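Local coordinates for protein cysteine desulfurase (Stenotrophomonas maltophilia, PDB 6WCI) that probably uses pyridoxal 5'-phosphate to strip sulfur from L-cysteine, leaving L-alanine and passing the sulfur to a carrier, at residues F116-W125 with H262-L270; R211-S222 with G236-G244. All coordinates share one frame; numbering follows the deposited sequence.

In the fold
Of the four segments, F116-W125 on helix 114-126 comes first along the chain, and contact 1 brings it together with H262-L270, closing a long loop of 136 residues. Within that loop lie strands of the large mixed sheet, among them 216-220 and 239-243, whose pairing is contact 2. The smaller loop of contact 2, only 13 residues between its segments, is therefore wholly enclosed by the larger one. The two also touch: Val-121 packs on Val-218, Ala-117 on Ala-241, and His-262 probably hydrogen-bonds Asp-238. Contact 2 pairs two neighbouring parallel strands of the sheet, while contact 1 ties the helix lying on it to the chain that follows strand 254-258.

Contact 1: F116-W125 with H262-L270; sequences FAINLVAYSW and HLDAMPPFL
Phe-269 and Tyr-123 meet because CG of Phe-269 stands trans to its own backbone nitrogen (chi1 -177°), which sends the ring toward helix 114-126, while the Tyr-123 side chain already points at the loop after helix 260-265. The two rings form an offset stack, centroids 4.7 Å apart and planes inclined by 28°. Tyr-123 CB adds a CH-pi contact over the Phe-269 face, 3.8 Å from the ring centroid. Leu-120 slides alongside in the opposite direction and sets CD1 3.5 Å from Phe-269 CB. Farther along, Leu-270 CD2 meets the edge of the Phe-116 ring, 3.9 Å from CZ.

Ser-124 supplies the polar link. Its OG donates to Pro-267 O at 2.9 Å, tilted 32° from the carbonyl plane, so the buried hydroxyl holds the loop just past the helix. The bend of Met-266 at chi3 turns its methyl CE onto Ser-124 CB, 3.6 Å away, while its CG lies at the edge of the Trp-125 indole. Beside it the His-262 ring meets the indole's six-membered ring obliquely, planes well inclined, ND1 lying 3.2 Å from Trp-125 CZ3; its NE2 is probably bonded to Asp-238 OD1, which would fix the ring's rotation.

The contact reaches the dimer interface. Tyr-123 OH bonds Phe-269 O of the second subunit, the reciprocal bond is also made, and Phe-269 meets Tyr-123 of that subunit edge-to-face, so the stack is one half of an aromatic cluster shared by two chains. The arrangement belongs to the large, cofactor-binding domain of the class-V aminotransferase fold, where a helix on the central sheet packs against the chain leaving its antiparallel strand and both face the partner subunit.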
loop_
_atom_site.group_PDB
_atom_site.type_symbol
_atom_site.label_atom_id
_atom_site.label_comp_id
_atom_site.label_asym_id
_atom_site.label_seq_id
_atom_site.Cartn_x
_atom_site.Cartn_y
_atom_site.Cartn_z
ATOM N N PHE B 116 2.318 8.422 -1.398
ATOM C CA PHE B 116 0.962 8.496 -0.867
ATOM C C PHE B 116 0.847 9.576 0.199
ATOM O O PHE B 116 -0.134 10.334 0.224
ATOM C CB PHE B 116 0.528 7.142 -0.298
ATOM C CG PHE B 116 -0.935 7.087 0.078
ATOM C CD1 PHE B 116 -1.405 7.740 1.203
ATOM C CD2 PHE B 116 -1.838 6.394 -0.707
ATOM C CE1 PHE B 116 -2.748 7.714 1.535
ATOM C CE2 PHE B 116 -3.182 6.351 -0.373
ATOM C CZ PHE B 116 -3.639 7.014 0.746
ATOM N N ALA B 117 1.817 9.634 1.114
ATOM C CA ALA B 117 1.815 10.659 2.157
ATOM C C ALA B 117 1.634 12.065 1.583
ATOM O O ALA B 117 0.833 12.855 2.093
ATOM C CB ALA B 117 3.117 10.581 2.961
ATOM N N ILE B 118 2.387 12.407 0.531
ATOM C CA ILE B 118 2.294 13.760 -0.017
ATOM C C ILE B 118 0.955 13.961 -0.721
ATOM O O ILE B 118 0.323 15.013 -0.590
ATOM C CB ILE B 118 3.491 14.058 -0.944
ATOM C CG1 ILE B 118 4.793 14.114 -0.138
ATOM C CG2 ILE B 118 3.299 15.386 -1.680
ATOM C CD1 ILE B 118 6.050 14.394 -0.989
ATOM N N ASN B 119 0.483 12.948 -1.446
ATOM C CA ASN B 119 -0.798 13.064 -2.142
ATOM C C ASN B 119 -1.952 13.263 -1.165
ATOM O O ASN B 119 -2.940 13.941 -1.487
ATOM C CB ASN B 119 -1.033 11.821 -3.005
ATOM C CG ASN B 119 -0.354 11.908 -4.354
ATOM O OD1 ASN B 119 -0.919 12.445 -5.313
ATOM N ND2 ASN B 119 0.857 11.357 -4.447
ATOM N N LEU B 120 -1.867 12.657 0.023
ATOM C CA LEU B 120 -2.881 12.904 1.043
ATOM C C LEU B 120 -2.923 14.383 1.417
ATOM O O LEU B 120 -4.003 14.968 1.555
ATOM C CB LEU B 120 -2.610 12.040 2.275
ATOM C CG LEU B 120 -3.425 12.276 3.551
ATOM C CD1 LEU B 120 -4.914 12.356 3.262
ATOM C CD2 LEU B 120 -3.167 11.160 4.565
ATOM N N VAL B 121 -1.753 15.002 1.593
ATOM C CA VAL B 121 -1.702 16.449 1.794
ATOM C C VAL B 121 -2.338 17.167 0.609
ATOM O O VAL B 121 -3.148 18.084 0.780
ATOM C CB VAL B 121 -0.252 16.917 2.024
ATOM C CG1 VAL B 121 -0.226 18.413 2.334
ATOM C CG2 VAL B 121 0.406 16.108 3.145
ATOM N N ALA B 122 -1.966 16.772 -0.615
ATOM C CA ALA B 122 -2.464 17.464 -1.801
ATOM C C ALA B 122 -3.981 17.394 -1.890
ATOM O O ALA B 122 -4.642 18.400 -2.166
ATOM C CB ALA B 122 -1.837 16.866 -3.060
ATOM N N TYR B 123 -4.554 16.213 -1.651
ATOM C CA TYR B 123 -5.990 16.031 -1.840
ATOM C C TYR B 123 -6.812 16.547 -0.666
ATOM O O TYR B 123 -7.905 17.089 -0.871
ATOM C CB TYR B 123 -6.304 14.558 -2.079
ATOM C CG TYR B 123 -6.212 14.114 -3.530
ATOM C CD1 TYR B 123 -4.996 13.728 -4.089
ATOM C CD2 TYR B 123 -7.351 14.053 -4.330
ATOM C CE1 TYR B 123 -4.914 13.308 -5.409
ATOM C CE2 TYR B 123 -7.277 13.638 -5.653
ATOM C CZ TYR B 123 -6.060 13.259 -6.187
ATOM O OH TYR B 123 -5.994 12.842 -7.504
ATOM N N SER B 124 -6.336 16.373 0.567
ATOM C CA SER B 124 -7.175 16.711 1.715
ATOM C C SER B 124 -6.817 18.033 2.389
ATOM O O SER B 124 -7.660 18.587 3.108
ATOM C CB SER B 124 -7.147 15.583 2.756
ATOM O OG SER B 124 -7.912 14.476 2.303
ATOM N N TRP B 125 -5.613 18.566 2.175
ATOM C CA TRP B 125 -5.302 19.912 2.644
ATOM C C TRP B 125 -5.461 20.949 1.535
ATOM O O TRP B 125 -6.269 21.876 1.663
ATOM C CB TRP B 125 -3.882 20.002 3.223
ATOM C CG TRP B 125 -3.557 21.417 3.591
ATOM C CD1 TRP B 125 -2.949 22.360 2.803
ATOM C CD2 TRP B 125 -3.870 22.067 4.822
ATOM N NE1 TRP B 125 -2.863 23.554 3.476
ATOM C CE2 TRP B 125 -3.412 23.400 4.720
ATOM C CE3 TRP B 125 -4.482 21.650 6.007
ATOM C CZ2 TRP B 125 -3.548 24.315 5.757
ATOM C CZ3 TRP B 125 -4.621 22.564 7.037
ATOM C CH2 TRP B 125 -4.155 23.882 6.906
ATOM N N HIS B 262 -4.097 20.187 11.813
ATOM C CA HIS B 262 -4.376 19.900 10.410
ATOM C C HIS B 262 -5.115 18.583 10.258
ATOM O O HIS B 262 -6.073 18.488 9.481
ATOM C CB HIS B 262 -3.076 19.881 9.606
ATOM C CG HIS B 262 -2.346 21.189 9.621
ATOM N ND1 HIS B 262 -2.992 22.395 9.773
ATOM C CD2 HIS B 262 -1.026 21.478 9.520
ATOM C CE1 HIS B 262 -2.102 23.374 9.759
ATOM N NE2 HIS B 262 -0.903 22.844 9.605
ATOM N N LEU B 263 -4.686 17.549 10.981
ATOM C CA LEU B 263 -5.350 16.259 10.838
ATOM C C LEU B 263 -6.820 16.355 11.231
ATOM O O LEU B 263 -7.676 15.691 10.633
ATOM C CB LEU B 263 -4.640 15.198 11.677
ATOM C CG LEU B 263 -3.240 14.754 11.243
ATOM C CD1 LEU B 263 -2.595 13.957 12.360
ATOM C CD2 LEU B 263 -3.304 13.932 9.964
ATOM N N ASP B 264 -7.138 17.185 12.223
ATOM C CA ASP B 264 -8.538 17.304 12.624
ATOM C C ASP B 264 -9.351 18.075 11.588
ATOM O O ASP B 264 -10.491 17.702 11.292
ATOM C CB ASP B 264 -8.642 17.958 14.003
ATOM C CG ASP B 264 -8.114 17.066 15.119
ATOM O OD1 ASP B 264 -7.991 15.841 14.905
ATOM O OD2 ASP B 264 -7.834 17.590 16.216
ATOM N N ALA B 265 -8.782 19.140 11.013
ATOM C CA ALA B 265 -9.527 19.971 10.074
ATOM C C ALA B 265 -9.651 19.342 8.689
ATOM O O ALA B 265 -10.611 19.639 7.972
ATOM C CB ALA B 265 -8.871 21.350 9.959
ATOM N N MET B 266 -8.700 18.495 8.289
ATOM C CA MET B 266 -8.695 17.945 6.939
ATOM C C MET B 266 -9.834 16.942 6.754
ATOM O O MET B 266 -10.062 16.094 7.624
ATOM C CB MET B 266 -7.372 17.240 6.654
ATOM C CG MET B 266 -6.192 18.180 6.358
ATOM S SD MET B 266 -4.590 17.348 6.523
ATOM C CE MET B 266 -4.717 16.006 5.358
ATOM N N PRO B 267 -10.523 16.972 5.616
ATOM C CA PRO B 267 -11.545 15.953 5.336
ATOM C C PRO B 267 -10.899 14.621 5.004
ATOM O O PRO B 267 -9.729 14.570 4.597
ATOM C CB PRO B 267 -12.284 16.526 4.120
ATOM C CG PRO B 267 -11.231 17.344 3.430
ATOM C CD PRO B 267 -10.439 17.975 4.541
ATOM N N PRO B 268 -11.616 13.514 5.184
ATOM C CA PRO B 268 -11.040 12.215 4.830
ATOM C C PRO B 268 -10.682 12.164 3.356
ATOM O O PRO B 268 -11.241 12.891 2.529
ATOM C CB PRO B 268 -12.150 11.215 5.177
ATOM C CG PRO B 268 -13.381 12.011 5.436
ATOM C CD PRO B 268 -12.950 13.399 5.798
ATOM N N PHE B 269 -9.705 11.314 3.044
ATOM C CA PHE B 269 -9.253 11.125 1.672
ATOM C C PHE B 269 -9.835 9.822 1.131
ATOM O O PHE B 269 -10.858 9.836 0.444
ATOM C CB PHE B 269 -7.715 11.123 1.607
ATOM C CG PHE B 269 -7.168 11.006 0.217
ATOM C CD1 PHE B 269 -7.890 11.483 -0.864
ATOM C CD2 PHE B 269 -5.948 10.402 -0.013
ATOM C CE1 PHE B 269 -7.400 11.362 -2.146
ATOM C CE2 PHE B 269 -5.449 10.279 -1.296
ATOM C CZ PHE B 269 -6.176 10.764 -2.362
ATOM N N LEU B 270 -9.209 8.690 1.423
ATOM C CA LEU B 270 -9.809 7.417 1.042
ATOM C C LEU B 270 -10.919 7.058 2.022
ATOM O O LEU B 270 -10.784 7.247 3.236
ATOM C CB LEU B 270 -8.764 6.304 0.988
ATOM C CG LEU B 270 -8.026 6.073 -0.347
ATOM C CD1 LEU B 270 -7.493 7.348 -0.926
ATOM C CD2 LEU B 270 -6.904 5.044 -0.220
#

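Contact 2: R211-S222 with G236-G244; sequences RKRGIITVVDGS and GCDFYAITG
Arg-211 and Asp-238 meet in a salt bridge at the entrance to the strand pair. Asp-238 OD1 receives Arg-211 NH1 at 3.1 Å on its syn side and a weak bond from NH2. The same NH2 points at Gly-236 O, 2.7 Å away and nearly straight (172°), close to the guanidinium plane although above the plane of the carbonyl. A bend at chi3 (-49°) turns the guanidinium edge to these acceptors.

Asp-238 OD2 uses its anti lone pair to accept Thr-217 N at 2.9 Å, and a water lies within bonding distance of both OD2 and Ile-215 O, though it has more acceptors near it than protons to give. The carboxylate is thus gripped through both oxygens, which would favour its charged form. Thr-217 OG1 in turn accepts Asp-238 N at 3.2 Å, while Thr-217 O takes weak bonds from Asp-238 N and Phe-239 N.

Beyond this, regular parallel pairing takes over: Val-219 N gives to Phe-239 O, Ala-241 N to Val-219 O, and Gly-221 N to Ala-241 O at 2.8 Å. Asp-220 OD1 accepts Ser-222 N, an Asx turn. A water joins Ser-222 O to Thr-243 N, carrying the connection past the last direct bond. Near this end Thr-243 OG1 bonds the phosphate oxygen OP1 of the cofactor-bearing lysine at position 246.

The two strands and helix 232-235 between them make a beta-alpha-beta unit. On its other edge strand 216-220 pairs in parallel with strand 185-191, helix 114-126 packs over the face bearing Val-218 and Phe-239, and Thr-217 and Cys-237 touch helix 203-212.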
loop_
_atom_site.group_PDB
_atom_site.type_symbol
_atom_site.label_atom_id
_atom_site.label_comp_id
_atom_site.label_asym_id
_atom_site.label_seq_id
_atom_site.Cartn_x
_atom_site.Cartn_y
_atom_site.Cartn_z
ATOM N N ARG B 211 6.424 29.672 8.516
ATOM C CA ARG B 211 5.348 29.871 9.483
ATOM C C ARG B 211 5.156 31.345 9.812
ATOM O O ARG B 211 4.034 31.779 10.098
ATOM C CB ARG B 211 5.622 29.073 10.762
ATOM C CG ARG B 211 4.429 29.039 11.727
ATOM C CD ARG B 211 4.593 27.967 12.800
ATOM N NE ARG B 211 4.967 26.681 12.212
ATOM C CZ ARG B 211 4.112 25.847 11.628
ATOM N NH1 ARG B 211 2.824 26.160 11.554
ATOM N NH2 ARG B 211 4.546 24.700 11.112
ATOM N N LYS B 212 6.229 32.127 9.777
ATOM C CA LYS B 212 6.103 33.551 10.047
ATOM C C LYS B 212 5.285 34.251 8.965
ATOM O O LYS B 212 4.644 35.275 9.238
ATOM C CB LYS B 212 7.497 34.172 10.178
ATOM C CG LYS B 212 7.551 35.404 11.058
ATOM C CD LYS B 212 8.984 35.734 11.489
ATOM C CE LYS B 212 9.662 36.687 10.513
ATOM N NZ LYS B 212 10.915 37.259 11.084
ATOM N N ARG B 213 5.283 33.713 7.746
ATOM C CA ARG B 213 4.554 34.300 6.631
ATOM C C ARG B 213 3.238 33.581 6.340
ATOM O O ARG B 213 2.629 33.814 5.291
ATOM C CB ARG B 213 5.437 34.305 5.384
ATOM C CG ARG B 213 6.862 34.717 5.678
ATOM C CD ARG B 213 7.642 34.973 4.415
ATOM N NE ARG B 213 9.030 35.294 4.709
ATOM C CZ ARG B 213 9.772 36.119 3.977
ATOM N NH1 ARG B 213 9.249 36.720 2.915
ATOM N NH2 ARG B 213 11.027 36.357 4.325
ATOM N N GLY B 214 2.783 32.720 7.244
ATOM C CA GLY B 214 1.562 31.973 6.990
ATOM C C GLY B 214 1.666 31.009 5.828
ATOM O O GLY B 214 0.705 30.855 5.065
ATOM N N ILE B 215 2.809 30.349 5.675
ATOM C CA ILE B 215 3.037 29.441 4.556
ATOM C C ILE B 215 3.147 28.019 5.093
ATOM O O ILE B 215 4.026 27.718 5.915
ATOM C CB ILE B 215 4.286 29.839 3.756
ATOM C CG1 ILE B 215 4.074 31.210 3.107
ATOM C CG2 ILE B 215 4.609 28.774 2.716
ATOM C CD1 ILE B 215 5.302 31.762 2.410
ATOM N N ILE B 216 2.251 27.145 4.631
ATOM C CA ILE B 216 2.291 25.743 5.026
ATOM C C ILE B 216 3.517 25.067 4.421
ATOM O O ILE B 216 3.849 25.276 3.246
ATOM C CB ILE B 216 1.004 25.024 4.587
ATOM C CG1 ILE B 216 -0.219 25.596 5.323
ATOM C CG2 ILE B 216 1.150 23.518 4.788
ATOM C CD1 ILE B 216 -0.118 25.538 6.843
ATOM N N THR B 217 4.190 24.240 5.213
ATOM C CA THR B 217 5.362 23.508 4.741
ATOM C C THR B 217 5.077 22.015 4.688
ATOM O O THR B 217 4.644 21.424 5.684
ATOM C CB THR B 217 6.581 23.767 5.624
ATOM O OG1 THR B 217 6.243 23.583 7.005
ATOM C CG2 THR B 217 7.096 25.171 5.412
ATOM N N VAL B 218 5.337 21.415 3.525
ATOM C CA VAL B 218 5.327 19.969 3.333
ATOM C C VAL B 218 6.770 19.520 3.100
ATOM O O VAL B 218 7.373 19.828 2.062
ATOM C CB VAL B 218 4.417 19.562 2.166
ATOM C CG1 VAL B 218 4.384 18.056 2.036
ATOM C CG2 VAL B 218 2.999 20.125 2.371
ATOM N N VAL B 219 7.339 18.802 4.063
ATOM C CA VAL B 219 8.750 18.438 4.032
ATOM C C VAL B 219 8.867 16.971 3.638
ATOM O O VAL B 219 8.275 16.090 4.280
ATOM C CB VAL B 219 9.434 18.711 5.382
ATOM C CG1 VAL B 219 10.860 18.232 5.355
ATOM C CG2 VAL B 219 9.380 20.193 5.716
ATOM N N ASP B 220 9.627 16.716 2.576
ATOM C CA ASP B 220 9.881 15.370 2.076
ATOM C C ASP B 220 11.110 14.817 2.793
ATOM O O ASP B 220 12.242 15.227 2.513
ATOM C CB ASP B 220 10.077 15.413 0.563
ATOM C CG ASP B 220 10.295 14.048 -0.045
ATOM O OD1 ASP B 220 10.493 13.050 0.692
ATOM O OD2 ASP B 220 10.256 13.981 -1.290
ATOM N N GLY B 221 10.890 13.888 3.717
ATOM C CA GLY B 221 12.001 13.368 4.485
ATOM C C GLY B 221 12.512 12.020 4.017
ATOM O O GLY B 221 13.191 11.325 4.783
ATOM N N SER B 222 12.221 11.649 2.764
ATOM C CA SER B 222 12.460 10.272 2.321
ATOM C C SER B 222 13.934 9.900 2.363
ATOM O O SER B 222 14.269 8.734 2.622
ATOM C CB SER B 222 11.929 10.058 0.905
ATOM O OG SER B 222 10.630 10.593 0.762
ATOM N N GLY B 236 9.359 21.960 13.236
ATOM C CA GLY B 236 8.360 23.004 13.161
ATOM C C GLY B 236 7.658 23.089 11.826
ATOM O O GLY B 236 7.178 24.163 11.453
ATOM N N CYS B 237 7.601 21.988 11.083
ATOM C CA CYS B 237 6.889 21.947 9.817
ATOM C C CYS B 237 5.426 21.582 10.062
ATOM O O CYS B 237 5.042 21.189 11.165
ATOM C CB CYS B 237 7.550 20.951 8.864
ATOM S SG CYS B 237 7.661 19.233 9.491
ATOM N N ASP B 238 4.599 21.728 9.021
ATOM C CA ASP B 238 3.196 21.319 9.111
ATOM C C ASP B 238 2.962 19.854 8.739
ATOM O O ASP B 238 2.003 19.244 9.234
ATOM C CB ASP B 238 2.332 22.203 8.212
ATOM C CG ASP B 238 2.400 23.660 8.605
ATOM O OD1 ASP B 238 1.759 24.025 9.615
ATOM O OD2 ASP B 238 3.135 24.423 7.927
ATOM N N PHE B 239 3.792 19.292 7.863
ATOM C CA PHE B 239 3.641 17.933 7.350
ATOM C C PHE B 239 5.022 17.388 7.025
ATOM O O PHE B 239 5.803 18.081 6.384
ATOM C CB PHE B 239 2.827 17.880 6.055
ATOM C CG PHE B 239 1.421 18.393 6.175
ATOM C CD1 PHE B 239 0.386 17.542 6.544
ATOM C CD2 PHE B 239 1.126 19.704 5.862
ATOM C CE1 PHE B 239 -0.920 18.015 6.635
ATOM C CE2 PHE B 239 -0.170 20.182 5.945
ATOM C CZ PHE B 239 -1.199 19.334 6.333
ATOM N N TYR B 240 5.279 16.121 7.382
ATOM C CA TYR B 240 6.559 15.467 7.123
ATOM C C TYR B 240 6.308 14.038 6.653
ATOM O O TYR B 240 5.595 13.281 7.322
ATOM C CB TYR B 240 7.431 15.486 8.385
ATOM C CG TYR B 240 8.896 15.131 8.189
ATOM C CD1 TYR B 240 9.317 13.811 8.149
ATOM C CD2 TYR B 240 9.858 16.128 8.077
ATOM C CE1 TYR B 240 10.678 13.494 7.990
ATOM C CE2 TYR B 240 11.202 15.824 7.920
ATOM C CZ TYR B 240 11.607 14.513 7.873
ATOM O OH TYR B 240 12.954 14.233 7.712
ATOM N N ALA B 241 6.871 13.679 5.497
ATOM C CA ALA B 241 6.613 12.405 4.828
ATOM C C ALA B 241 7.877 11.547 4.760
ATOM O O ALA B 241 8.946 12.039 4.397
ATOM C CB ALA B 241 6.091 12.651 3.410
ATOM N N ILE B 242 7.751 10.253 5.070
ATOM C CA ILE B 242 8.869 9.317 4.981
ATOM C C ILE B 242 8.414 8.069 4.237
ATOM O O ILE B 242 7.220 7.835 4.042
ATOM C CB ILE B 242 9.436 8.929 6.364
ATOM C CG1 ILE B 242 8.355 8.253 7.200
ATOM C CG2 ILE B 242 9.995 10.152 7.079
ATOM C CD1 ILE B 242 8.862 7.585 8.469
ATOM N N THR B 243 9.383 7.259 3.812
ATOM C CA THR B 243 9.047 6.040 3.096
ATOM C C THR B 243 9.857 4.866 3.639
ATOM O O THR B 243 11.050 4.984 3.929
ATOM C CB THR B 243 9.209 6.223 1.568
ATOM O OG1 THR B 243 8.502 5.179 0.883
ATOM C CG2 THR B 243 10.664 6.231 1.139
ATOM N N GLY B 244 9.180 3.729 3.802
ATOM C CA GLY B 244 9.743 2.656 4.595
ATOM C C GLY B 244 10.871 1.890 3.941
ATOM O O GLY B 244 11.797 1.463 4.625
HETATM O O HOH W 1 3.722 26.983 8.381
HETATM O O HOH W 2 6.462 25.770 8.611
HETATM O O HOH W 3 12.297 7.497 4.135
#